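PDB 2A6V: Emp46p from Saccharomyces cerevisiae, which serves as a cargo receptor that recognises carbohydrate through a legume-lectin-like domain and is involved in the secretion of glycoproteins. Local coordinates for residues 117-122 / 137-142; 49-54 / 96-101. One frame throughout, in Å; residues are numbered along the deposited sequence.

Interaction 1 (117-122 / 137-142); sequences LDDKLG and DIESSP. With K (potassium ion), chain C.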
# COMPACT_ATOMS: atom_id res chain seq x y z
N LEU A 117 -10.99 -8.91 -2.99
CA LEU A 117 -11.69 -9.92 -3.77
C LEU A 117 -12.11 -9.26 -5.06
O LEU A 117 -13.13 -8.56 -5.14
CB LEU A 117 -12.88 -10.47 -2.98
CG LEU A 117 -12.56 -10.97 -1.58
CD1 LEU A 117 -13.72 -11.65 -0.98
CD2 LEU A 117 -11.36 -11.88 -1.56
N ASP A 118 -11.29 -9.43 -6.07
CA ASP A 118 -11.60 -8.88 -7.37
C ASP A 118 -12.86 -9.57 -7.89
O ASP A 118 -13.11 -10.72 -7.60
CB ASP A 118 -10.42 -9.07 -8.30
CG ASP A 118 -10.72 -8.58 -9.68
OD1 ASP A 118 -10.52 -7.40 -9.97
OD2 ASP A 118 -11.16 -9.35 -10.55
N ASP A 119 -13.68 -8.84 -8.63
CA ASP A 119 -15.00 -9.39 -8.95
C ASP A 119 -14.91 -10.57 -9.89
O ASP A 119 -15.83 -11.36 -9.94
CB ASP A 119 -15.98 -8.35 -9.47
CG ASP A 119 -15.42 -7.51 -10.55
OD1 ASP A 119 -14.58 -6.61 -10.26
OD2 ASP A 119 -15.85 -7.61 -11.72
N LYS A 120 -13.80 -10.69 -10.61
CA LYS A 120 -13.61 -11.84 -11.50
C LYS A 120 -12.45 -12.76 -11.14
O LYS A 120 -12.53 -13.97 -11.39
CB LYS A 120 -13.50 -11.36 -12.94
CG LYS A 120 -14.84 -10.79 -13.45
CD LYS A 120 -14.75 -10.29 -14.85
CE LYS A 120 -16.14 -9.84 -15.36
NZ LYS A 120 -16.04 -9.32 -16.76
N LEU A 121 -11.39 -12.23 -10.53
CA LEU A 121 -10.25 -13.07 -10.09
C LEU A 121 -10.43 -13.67 -8.70
O LEU A 121 -9.76 -14.66 -8.32
CB LEU A 121 -8.98 -12.26 -10.05
CG LEU A 121 -8.45 -11.66 -11.34
CD1 LEU A 121 -7.30 -10.71 -11.02
CD2 LEU A 121 -8.02 -12.74 -12.29
N GLY A 122 -11.27 -13.03 -7.90
CA GLY A 122 -11.32 -13.31 -6.49
C GLY A 122 -10.08 -12.76 -5.79
O GLY A 122 -9.54 -11.73 -6.17
N ASP A 137 -13.19 3.35 -11.66
CA ASP A 137 -14.29 2.52 -11.18
C ASP A 137 -13.71 1.13 -10.99
O ASP A 137 -13.30 0.50 -11.95
CB ASP A 137 -15.46 2.48 -12.18
CG ASP A 137 -16.37 1.29 -11.96
OD1 ASP A 137 -16.70 0.96 -10.80
OD2 ASP A 137 -16.80 0.59 -12.89
N ILE A 138 -13.69 0.65 -9.76
CA ILE A 138 -12.93 -0.56 -9.46
C ILE A 138 -13.46 -1.74 -10.25
O ILE A 138 -12.70 -2.64 -10.58
CB ILE A 138 -12.92 -0.84 -7.92
CG1 ILE A 138 -11.85 -1.87 -7.56
CG2 ILE A 138 -14.28 -1.29 -7.45
CD1 ILE A 138 -10.47 -1.42 -7.90
N GLU A 139 -14.75 -1.74 -10.59
CA GLU A 139 -15.30 -2.85 -11.37
C GLU A 139 -14.86 -2.80 -12.84
O GLU A 139 -14.26 -3.74 -13.34
CB GLU A 139 -16.83 -2.83 -11.24
CG GLU A 139 -17.57 -3.89 -12.03
CD GLU A 139 -19.08 -3.78 -11.88
OE1 GLU A 139 -19.57 -2.68 -11.52
OE2 GLU A 139 -19.77 -4.79 -12.13
N SER A 140 -15.12 -1.68 -13.51
CA SER A 140 -14.92 -1.59 -14.97
C SER A 140 -13.55 -1.06 -15.44
O SER A 140 -13.14 -1.36 -16.56
CB SER A 140 -16.03 -0.74 -15.60
OG SER A 140 -15.96 0.60 -15.16
N SER A 141 -12.85 -0.27 -14.63
CA SER A 141 -11.54 0.22 -15.02
C SER A 141 -10.53 -0.91 -15.01
O SER A 141 -10.57 -1.76 -14.13
CB SER A 141 -11.03 1.31 -14.08
OG SER A 141 -11.91 2.40 -14.11
N PRO A 142 -9.68 -0.98 -16.02
CA PRO A 142 -8.71 -2.07 -16.10
C PRO A 142 -7.51 -1.92 -15.19
O PRO A 142 -7.03 -0.81 -14.99
CB PRO A 142 -8.24 -2.03 -17.56
CG PRO A 142 -8.46 -0.63 -17.99
CD PRO A 142 -9.63 -0.11 -17.22
K K C . -11.42 -3.73 -12.61
O HOH W 1 -12.23 -6.27 -11.70
O HOH W 2 -15.36 -6.18 -13.67
O HOH W 3 -10.75 -5.12 -15.01

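Interaction 2 (49-54 / 96-101); sequences NTKGSL and DSTELF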
# COMPACT_ATOMS: atom_id res chain seq x y z
N ASN A 49 -17.03 -1.49 9.63
CA ASN A 49 -17.18 -0.39 8.66
C ASN A 49 -16.26 0.78 8.96
O ASN A 49 -16.72 1.93 9.00
CB ASN A 49 -18.65 0.07 8.59
CG ASN A 49 -19.53 -0.90 7.85
OD1 ASN A 49 -19.28 -1.21 6.70
ND2 ASN A 49 -20.60 -1.34 8.50
N THR A 50 -14.99 0.49 9.17
CA THR A 50 -13.97 1.51 9.40
C THR A 50 -12.98 1.59 8.25
O THR A 50 -12.79 0.62 7.52
CB THR A 50 -13.20 1.27 10.71
OG1 THR A 50 -12.69 -0.07 10.78
CG2 THR A 50 -14.09 1.43 11.94
N LYS A 51 -12.35 2.76 8.14
CA LYS A 51 -11.29 3.08 7.19
C LYS A 51 -10.08 3.49 8.01
O LYS A 51 -10.20 4.02 9.11
CB LYS A 51 -11.66 4.32 6.37
CG LYS A 51 -12.60 4.15 5.23
CD LYS A 51 -12.97 5.52 4.63
CE LYS A 51 -13.98 5.29 3.50
NZ LYS A 51 -14.44 6.49 2.69
N GLY A 52 -8.90 3.29 7.46
CA GLY A 52 -7.68 3.82 8.05
C GLY A 52 -6.57 3.89 7.05
O GLY A 52 -6.60 3.17 6.04
N SER A 53 -5.59 4.74 7.31
CA SER A 53 -4.47 4.96 6.39
C SER A 53 -3.22 5.39 7.10
O SER A 53 -3.27 5.93 8.21
CB SER A 53 -4.83 6.00 5.32
OG SER A 53 -5.24 7.24 5.89
N LEU A 54 -2.09 5.12 6.47
CA LEU A 54 -0.77 5.57 6.90
C LEU A 54 -0.12 6.18 5.69
O LEU A 54 0.08 5.50 4.70
CB LEU A 54 0.08 4.42 7.43
CG LEU A 54 -0.47 3.75 8.68
CD1 LEU A 54 0.19 2.43 8.88
CD2 LEU A 54 -0.26 4.65 9.89
N ASP A 96 -8.96 15.56 0.16
CA ASP A 96 -9.06 14.74 1.36
C ASP A 96 -9.90 13.49 1.14
O ASP A 96 -10.32 12.86 2.11
CB ASP A 96 -9.69 15.54 2.52
CG ASP A 96 -9.38 17.00 2.44
OD1 ASP A 96 -10.24 17.80 2.84
OD2 ASP A 96 -8.29 17.44 2.00
N SER A 97 -10.17 13.14 -0.11
CA SER A 97 -11.04 12.01 -0.38
C SER A 97 -10.42 10.71 0.10
O SER A 97 -9.20 10.50 -0.01
CB SER A 97 -11.34 11.86 -1.86
OG SER A 97 -12.16 10.71 -2.10
N THR A 98 -11.30 9.84 0.59
CA THR A 98 -10.98 8.46 0.95
C THR A 98 -11.93 7.48 0.27
O THR A 98 -12.14 6.37 0.78
CB THR A 98 -11.09 8.27 2.46
OG1 THR A 98 -12.41 8.65 2.90
CG2 THR A 98 -10.13 9.21 3.21
N GLU A 99 -12.50 7.88 -0.85
CA GLU A 99 -13.56 7.11 -1.51
C GLU A 99 -13.05 5.80 -2.07
O GLU A 99 -13.79 4.83 -2.16
CB GLU A 99 -14.27 7.97 -2.58
CG GLU A 99 -15.37 7.31 -3.43
CD GLU A 99 -16.63 6.93 -2.66
OE1 GLU A 99 -16.69 7.14 -1.44
OE2 GLU A 99 -17.53 6.37 -3.31
N LEU A 100 -11.77 5.75 -2.41
CA LEU A 100 -11.15 4.55 -2.95
C LEU A 100 -10.29 3.85 -1.88
O LEU A 100 -9.23 4.34 -1.49
CB LEU A 100 -10.30 4.94 -4.17
CG LEU A 100 -9.78 3.81 -5.04
CD1 LEU A 100 -10.89 2.88 -5.55
CD2 LEU A 100 -9.00 4.41 -6.21
N PHE A 101 -10.80 2.73 -1.38
CA PHE A 101 -10.14 1.91 -0.34
C PHE A 101 -9.59 2.67 0.84
O PHE A 101 -8.53 2.38 1.36
CB PHE A 101 -9.16 0.92 -1.01
CG PHE A 101 -9.89 -0.06 -1.86
CD1 PHE A 101 -10.50 -1.14 -1.28
CD2 PHE A 101 -10.06 0.17 -3.24
CE1 PHE A 101 -11.23 -2.03 -2.03
CE2 PHE A 101 -10.80 -0.69 -3.99
CZ PHE A 101 -11.39 -1.81 -3.39
O HOH W 4 -16.05 5.28 0.73

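Interaction 1 (117-122 / 137-142)
A potassium site joins the turn at Asp119 to the loop at Glu139, and the two segments meet there mainly through metal and water. Direct touching is slight: Asp119 OD1 lies 4.0 Å from Glu139 CA, and OD2 of the same carboxylate faces the CG methylene of Glu139. The two side chains cross at about a right angle, their carboxylate planes 86° apart, and Glu139 runs extended away from the metal, which it binds through its backbone. Potassium is held by three carbonyl oxygens of the loop, Ile138 O at 2.6 Å, Glu139 O at 2.9 Å and Ser141 O at 2.6 Å, together with waters 1 and 3 and the hydroxyl of Tyr128. Asp118 and Asp119 act from the second shell. Water 1, 2.8 Å from the ion, donates one hydrogen bond to Asp118 OD1 (2.7 Å) and another to Asp119 OD1, so the two carboxylates orient a metal ligand. Water 2 donates to Asp119 OD2 and to Glu139 O, the latter at 2.7 Å from the water, and that carbonyl therefore serves both metal and water. With chi1 at 49°, the Asp119 carboxylate sits between its own N and carbonyl carbon and can reach both waters. Asp119 OD1 also forms a salt bridge with Arg116 NH2, which probably eases the repulsion between the Asp119 and Glu139 carboxylates. Asp118 OD2 is fixed by two backbone donors: Lys120 N comes from above the carboxylate plane, whereas Leu121 N, 2.9 Å away, meets the anti lone pair. On the loop side Asp137 OD2 accepts from Ser140 N. Asx turn and Asx motif at Asp118, and a second Asx motif at Asp137, shape the two segments locally, flanking a loop-borne, carbonyl-lined potassium site of this legume-like lectin domain.

Interaction 2 (49-54 / 96-101)
Lys51 stretches from its strand to Thr98 and crosses that side chain obliquely, its ammonium group ending at the threonine hydroxyl and carbonyl. NZ donates to Thr98 OG1 at 3.0 Å and to Thr98 O at the same distance of 3.0 Å, so one residue supplies two acceptors. The carbonyl is approached from above its plane, 69° out of it, with a C=O...N angle of 111°. Behind the nitrogen the methylenes follow the same residue: CE of Lys51 lies 3.5 Å from Thr98 O, and CD lies 3.6 Å from Thr98 OG1. Two features make this fit. The lysine chain is fully extended beyond CG, and a chi1 of 57° turns the Thr98 hydroxyl back over its own backbone, close to the carbonyl that NZ also uses. Glu99 adds an indirect link, for water 4 accepts from Lys51 NZ at 2.8 Å and donates to Glu99 OE1 at 2.9 Å. Ser97 OG accepts from Glu99 N, closing an ST turn around the threonine. Thr98 also touches Asp33 at the end of strand 29-33, and Lys51 rests on Ile202. The lysine thus connects strand 51-56, lying between strands 29-33 and 196-202 of one sheet, to the long loop joining strands 84-90 and 111-115.

Along the chain, both segments of interaction 2 come before those of interaction 1, and the centres of the two contacts lie about 18 Å apart. Both are tied to the same antiparallel seven-stranded sheet of the beta sandwich, through strand 51-56 or through loops between its strands: 49-54 runs into strand 51-56 near one edge, whereas 137-142 leads toward strand 145-148 at the other. The two contacts touch where Phe101 CE2 packs 3.9 Å from Ile138 CG1. Interaction 2 lies away from both potassium sites of the chain, whereas interaction 1 is built round one of them, so a loop bonded to strand 51-56 also packs against a residue of that metal site.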